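Local coordinates for outer membrane lipoprotein carrier protein LolA (Thermus thermophilus, PDB 2YZY), which is of uncharacterized function but probably binds lipoproteins and carries them toward the outer membrane, at residues L19-W23 against A46-A50; F143-Y149 against R159-E165. One frame throughout, in Å; residues are numbered along the deposited sequence.

Interaction 1 (L19-W23 against A46-A50)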
loop_
_atom_site.group_PDB
_atom_site.type_symbol
_atom_site.label_atom_id
_atom_site.label_comp_id
_atom_site.label_asym_id
_atom_site.label_seq_id
_atom_site.Cartn_x
_atom_site.Cartn_y
_atom_site.Cartn_z
ATOM N N LEU A 19 4.518 1.787 13.014
ATOM C CA LEU A 19 3.346 2.330 12.333
ATOM C C LEU A 19 2.052 1.909 13.021
ATOM O O LEU A 19 1.049 1.630 12.361
ATOM C CB LEU A 19 3.318 1.869 10.874
ATOM C CG LEU A 19 4.458 2.369 9.981
ATOM C CD1 LEU A 19 4.304 1.791 8.583
ATOM C CD2 LEU A 19 4.446 3.889 9.940
ATOM N N SER A 20 2.079 1.871 14.350
ATOM C CA SER A 20 0.911 1.478 15.132
ATOM C C SER A 20 -0.055 2.641 15.366
ATOM O O SER A 20 -1.164 2.441 15.858
ATOM C CB SER A 20 1.356 0.889 16.475
ATOM O OG SER A 20 2.100 1.831 17.226
ATOM N N THR A 21 0.372 3.853 15.019
ATOM C CA THR A 21 -0.468 5.040 15.170
ATOM C C THR A 21 -0.944 5.451 13.775
ATOM O O THR A 21 -0.372 5.027 12.773
ATOM C CB THR A 21 0.305 6.207 15.822
ATOM O OG1 THR A 21 1.508 6.457 15.088
ATOM C CG2 THR A 21 0.651 5.872 17.272
ATOM N N PRO A 22 -1.993 6.286 13.691
ATOM C CA PRO A 22 -2.506 6.710 12.385
ATOM C C PRO A 22 -1.497 7.398 11.471
ATOM O O PRO A 22 -0.655 8.181 11.915
ATOM C CB PRO A 22 -3.667 7.637 12.748
ATOM C CG PRO A 22 -4.109 7.127 14.081
ATOM C CD PRO A 22 -2.810 6.845 14.781
ATOM N N TRP A 23 -1.596 7.095 10.183
ATOM C CA TRP A 23 -0.709 7.697 9.205
ATOM C C TRP A 23 -1.355 7.703 7.830
ATOM O O TRP A 23 -2.349 7.017 7.591
ATOM C CB TRP A 23 0.636 6.949 9.150
ATOM C CG TRP A 23 0.534 5.481 8.822
ATOM C CD1 TRP A 23 0.432 4.443 9.708
ATOM C CD2 TRP A 23 0.487 4.895 7.513
ATOM N NE1 TRP A 23 0.321 3.249 9.031
ATOM C CE2 TRP A 23 0.350 3.498 7.683
ATOM C CE3 TRP A 23 0.544 5.417 6.213
ATOM C CZ2 TRP A 23 0.265 2.615 6.602
ATOM C CZ3 TRP A 23 0.460 4.538 5.136
ATOM C CH2 TRP A 23 0.320 3.151 5.341
ATOM N N ALA A 46 -4.334 5.006 7.137
ATOM C CA ALA A 46 -4.340 3.895 8.076
ATOM C C ALA A 46 -4.687 4.319 9.494
ATOM O O ALA A 46 -4.148 5.293 10.012
ATOM C CB ALA A 46 -2.972 3.209 8.077
ATOM N N LEU A 47 -5.606 3.576 10.103
ATOM C CA LEU A 47 -6.014 3.796 11.486
ATOM C C LEU A 47 -5.871 2.398 12.092
ATOM O O LEU A 47 -6.850 1.667 12.246
ATOM C CB LEU A 47 -7.466 4.286 11.550
ATOM C CG LEU A 47 -8.016 4.697 12.923
ATOM C CD1 LEU A 47 -7.075 5.685 13.597
ATOM C CD2 LEU A 47 -9.396 5.308 12.749
ATOM N N PRO A 48 -4.628 2.005 12.422
ATOM C CA PRO A 48 -4.278 0.702 13.000
ATOM C C PRO A 48 -5.121 0.208 14.167
ATOM O O PRO A 48 -5.565 -0.938 14.168
ATOM C CB PRO A 48 -2.814 0.882 13.392
ATOM C CG PRO A 48 -2.310 1.829 12.352
ATOM C CD PRO A 48 -3.426 2.847 12.289
ATOM N N GLN A 49 -5.341 1.064 15.157
ATOM C CA GLN A 49 -6.115 0.668 16.328
ATOM C C GLN A 49 -7.538 0.221 15.994
ATOM O O GLN A 49 -8.115 -0.608 16.701
ATOM C CB GLN A 49 -6.147 1.811 17.345
ATOM C CG GLN A 49 -6.803 1.443 18.664
ATOM C CD GLN A 49 -6.479 2.430 19.768
ATOM O OE1 GLN A 49 -6.749 3.625 19.650
ATOM N NE2 GLN A 49 -5.890 1.932 20.851
ATOM N N ALA A 50 -8.098 0.759 14.916
ATOM C CA ALA A 50 -9.451 0.403 14.502
ATOM C C ALA A 50 -9.430 -0.616 13.366
ATOM O O ALA A 50 -10.478 -1.013 12.856
ATOM C CB ALA A 50 -10.210 1.656 14.064
HETATM O O HOH W 1 -3.806 3.519 15.428
#
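Trp23 and Ala46 pair as neighbours on antiparallel strands, and the tight part of the contact is built round them. Trp23 N donates to Ala46 O (3.1 Å), while Ala46 N returns a bond of 2.9 Å to Trp23 O. Trp23 turns its CG between its own backbone N and carbonyl carbon (chi1 58°), which lays the indole over its partner: Ala46 CB sits above one face, 3.6 Å from the centroid of the five-membered ring, in a CH-pi contact; the small methyl of alanine lets the indole lie close over the strand. Leu19 CD1 lies over the opposite face, and Phe53 of strand 52-59 touches both Trp23 and Ala46. Were Trp23 an alanine, the Ala46 methyl and Leu19 CD1 would probably lose the ring between them and a gap would open. Beside the pair, Pro22 CG presses on Leu47 CD1 at 3.3 Å, tighter than usual for two carbons. Toward solvent the fit slackens. Pro48 rests its ring against carbonyl oxygens, CB 3.4 Å from Ser20 O, and a water bridges Ser20 O and Gln49 N, donating to the first and accepting from the second. Prolines bring no backbone N-H to this side of the contact, so the chemistry implies a junction fixed by one pair of strand bonds and apolar packing, with water completing its outer edge.

Interaction 2 (F143-Y149 against R159-E165)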
loop_
_atom_site.group_PDB
_atom_site.type_symbol
_atom_site.label_atom_id
_atom_site.label_comp_id
_atom_site.label_asym_id
_atom_site.label_seq_id
_atom_site.Cartn_x
_atom_site.Cartn_y
_atom_site.Cartn_z
ATOM N N PHE A 143 4.303 -12.914 -10.120
ATOM C CA PHE A 143 5.651 -12.372 -10.262
ATOM C C PHE A 143 6.667 -13.387 -9.748
ATOM O O PHE A 143 6.319 -14.291 -8.989
ATOM C CB PHE A 143 5.773 -11.055 -9.488
ATOM C CG PHE A 143 5.609 -11.206 -8.003
ATOM C CD1 PHE A 143 6.718 -11.387 -7.181
ATOM C CD2 PHE A 143 4.344 -11.176 -7.426
ATOM C CE1 PHE A 143 6.569 -11.536 -5.805
ATOM C CE2 PHE A 143 4.184 -11.324 -6.048
ATOM C CZ PHE A 143 5.299 -11.504 -5.237
ATOM N N ALA A 144 7.920 -13.236 -10.161
ATOM C CA ALA A 144 8.969 -14.164 -9.752
ATOM C C ALA A 144 9.691 -13.746 -8.477
ATOM O O ALA A 144 10.087 -14.592 -7.674
ATOM C CB ALA A 144 9.976 -14.333 -10.884
ATOM N N ALA A 145 9.863 -12.442 -8.290
ATOM C CA ALA A 145 10.555 -11.942 -7.112
ATOM C C ALA A 145 10.195 -10.492 -6.836
ATOM O O ALA A 145 9.593 -9.822 -7.675
ATOM C CB ALA A 145 12.062 -12.076 -7.302
ATOM N N MET A 146 10.568 -10.011 -5.657
ATOM C CA MET A 146 10.276 -8.636 -5.293
ATOM C C MET A 146 11.371 -8.014 -4.447
ATOM O O MET A 146 12.175 -8.709 -3.819
ATOM C CB MET A 146 8.952 -8.555 -4.531
ATOM C CG MET A 146 9.021 -9.081 -3.107
ATOM S SD MET A 146 7.478 -8.846 -2.198
ATOM C CE MET A 146 7.595 -7.128 -1.753
ATOM N N GLU A 147 11.392 -6.688 -4.455
ATOM C CA GLU A 147 12.336 -5.911 -3.670
ATOM C C GLU A 147 11.471 -5.029 -2.784
ATOM O O GLU A 147 10.502 -4.433 -3.257
ATOM C CB GLU A 147 13.206 -5.031 -4.575
ATOM C CG GLU A 147 14.040 -5.804 -5.588
ATOM C CD GLU A 147 14.783 -4.901 -6.557
ATOM O OE1 GLU A 147 14.566 -3.670 -6.529
ATOM O OE2 GLU A 147 15.583 -5.426 -7.359
ATOM N N LEU A 148 11.803 -4.966 -1.500
ATOM C CA LEU A 148 11.074 -4.132 -0.554
ATOM C C LEU A 148 12.103 -3.263 0.152
ATOM O O LEU A 148 13.030 -3.774 0.776
ATOM C CB LEU A 148 10.325 -4.991 0.473
ATOM C CG LEU A 148 9.611 -4.227 1.600
ATOM C CD1 LEU A 148 8.618 -3.231 1.009
ATOM C CD2 LEU A 148 8.890 -5.206 2.517
ATOM N N TYR A 149 11.944 -1.949 0.038
ATOM C CA TYR A 149 12.869 -1.002 0.653
ATOM C C TYR A 149 12.249 -0.375 1.891
ATOM O O TYR A 149 11.144 0.174 1.836
ATOM C CB TYR A 149 13.244 0.072 -0.369
ATOM C CG TYR A 149 13.964 -0.494 -1.571
ATOM C CD1 TYR A 149 15.353 -0.609 -1.584
ATOM C CD2 TYR A 149 13.256 -0.954 -2.679
ATOM C CE1 TYR A 149 16.020 -1.169 -2.675
ATOM C CE2 TYR A 149 13.910 -1.515 -3.773
ATOM C CZ TYR A 149 15.294 -1.619 -3.762
ATOM O OH TYR A 149 15.949 -2.173 -4.838
ATOM N N ARG A 159 9.476 1.662 -0.990
ATOM C CA ARG A 159 9.343 1.207 -2.367
ATOM C C ARG A 159 9.132 -0.300 -2.486
ATOM O O ARG A 159 9.728 -1.080 -1.744
ATOM C CB ARG A 159 10.613 1.612 -3.127
ATOM C CG ARG A 159 10.602 1.384 -4.624
ATOM C CD ARG A 159 11.961 1.759 -5.194
ATOM N NE ARG A 159 11.988 1.756 -6.652
ATOM C CZ ARG A 159 13.084 1.990 -7.366
ATOM N NH1 ARG A 159 14.231 2.246 -6.751
ATOM N NH2 ARG A 159 13.032 1.971 -8.692
ATOM N N PHE A 160 8.274 -0.692 -3.424
ATOM C CA PHE A 160 7.978 -2.098 -3.691
ATOM C C PHE A 160 8.249 -2.328 -5.173
ATOM O O PHE A 160 7.722 -1.606 -6.019
ATOM C CB PHE A 160 6.501 -2.416 -3.421
ATOM C CG PHE A 160 6.059 -2.161 -2.005
ATOM C CD1 PHE A 160 5.828 -3.220 -1.135
ATOM C CD2 PHE A 160 5.831 -0.862 -1.557
ATOM C CE1 PHE A 160 5.370 -2.992 0.164
ATOM C CE2 PHE A 160 5.374 -0.623 -0.259
ATOM C CZ PHE A 160 5.142 -1.689 0.600
ATOM N N VAL A 161 9.060 -3.333 -5.488
ATOM C CA VAL A 161 9.378 -3.638 -6.880
ATOM C C VAL A 161 9.126 -5.112 -7.154
ATOM O O VAL A 161 9.688 -5.977 -6.486
ATOM C CB VAL A 161 10.858 -3.334 -7.212
ATOM C CG1 VAL A 161 11.103 -3.549 -8.696
ATOM C CG2 VAL A 161 11.207 -1.907 -6.823
ATOM N N PHE A 162 8.276 -5.390 -8.137
ATOM C CA PHE A 162 7.938 -6.761 -8.510
ATOM C C PHE A 162 8.580 -7.090 -9.852
ATOM O O PHE A 162 8.436 -6.341 -10.819
ATOM C CB PHE A 162 6.417 -6.905 -8.583
ATOM C CG PHE A 162 5.735 -6.680 -7.265
ATOM C CD1 PHE A 162 5.583 -7.724 -6.358
ATOM C CD2 PHE A 162 5.299 -5.408 -6.904
ATOM C CE1 PHE A 162 5.013 -7.505 -5.105
ATOM C CE2 PHE A 162 4.727 -5.177 -5.654
ATOM C CZ PHE A 162 4.584 -6.229 -4.752
ATOM N N LEU A 163 9.286 -8.216 -9.903
ATOM C CA LEU A 163 9.993 -8.636 -11.109
ATOM C C LEU A 163 9.512 -9.974 -11.663
ATOM O O LEU A 163 9.062 -10.836 -10.914
ATOM C CB LEU A 163 11.487 -8.761 -10.802
ATOM C CG LEU A 163 12.161 -7.619 -10.038
ATOM C CD1 LEU A 163 13.564 -8.045 -9.634
ATOM C CD2 LEU A 163 12.196 -6.369 -10.893
ATOM N N ASP A 164 9.624 -10.149 -12.977
ATOM C CA ASP A 164 9.228 -11.416 -13.581
ATOM C C ASP A 164 10.452 -12.329 -13.615
ATOM O O ASP A 164 11.485 -12.011 -13.023
ATOM C CB ASP A 164 8.656 -11.217 -14.996
ATOM C CG ASP A 164 9.695 -10.762 -16.010
ATOM O OD1 ASP A 164 10.909 -10.823 -15.723
ATOM O OD2 ASP A 164 9.287 -10.355 -17.119
ATOM N N GLU A 165 10.333 -13.456 -14.310
ATOM C CA GLU A 165 11.417 -14.431 -14.413
ATOM C C GLU A 165 12.732 -13.882 -14.969
ATOM O O GLU A 165 13.812 -14.291 -14.535
ATOM C CB GLU A 165 10.969 -15.613 -15.279
ATOM C CG GLU A 165 9.731 -16.340 -14.773
ATOM C CD GLU A 165 9.941 -16.980 -13.414
ATOM O OE1 GLU A 165 10.907 -17.759 -13.264
ATOM O OE2 GLU A 165 9.138 -16.711 -12.498
#
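Strands 145-149 and 159-163 run antiparallel (170°) as arms of a beta hairpin, their ladder ending in a classic beta bulge where Ala144 N (2.8 Å) and Ala145 N (3.2 Å) both donate to Leu163 O. Side chains alternate between two faces. On the face of Met146, Leu148, Phe160 and Phe162, Phe162 points the edge of its ring at the face of Phe143, CD1 over the centre, with centroids 5.0 Å apart and planes at 72°. A chi1 of 64° swings the Phe143 ring over its own backbone, turning that face to its partner. Flexible Met146 lies alongside Phe162, its sulfur oblique to the ring in a Met-aromatic contact. Leu148 CD1 sits over the face of Phe160, toward its rim, in a CH-pi contact 3.7 Å from the centroid. On the face of Glu147, Tyr149, Arg159 and Val161, Tyr149 OH donates to Glu147 OE1 (2.6 Å) from above the carboxylate plane, and Val161 packs its branched CB against that oxygen. Arg159 runs its extended aliphatic chain beside the Tyr149 ring and reaches Asp172 in a salt bridge. The hairpin lies between strands 128-136 and 169-180, joined to them by backbone bonds such as Met146 with Gly135 and Phe160 with Leu173, while Leu117 of strand 116-125 touches Met146 and Leu148.

Interactions 1 and 2 lie on opposite sides of the chain's centre, their own centres about 26 Å apart and their nearest atoms about 8 Å apart without touching. They follow one another along the chain, 19-23 with 46-50 closing before 143-149 with 159-165 opens. Strand 169-180 connects them: it pairs with strand 156-163 on one edge and with strand 23-30 on the other, and its Phe178 touches Leu19 while its Leu170 touches Phe143. A bound MPD molecule, probably from the crystallisation liquor, is hydrogen-bonded to Glu147 OE2 of interaction 2, and is no firm evidence of a lipid-binding site.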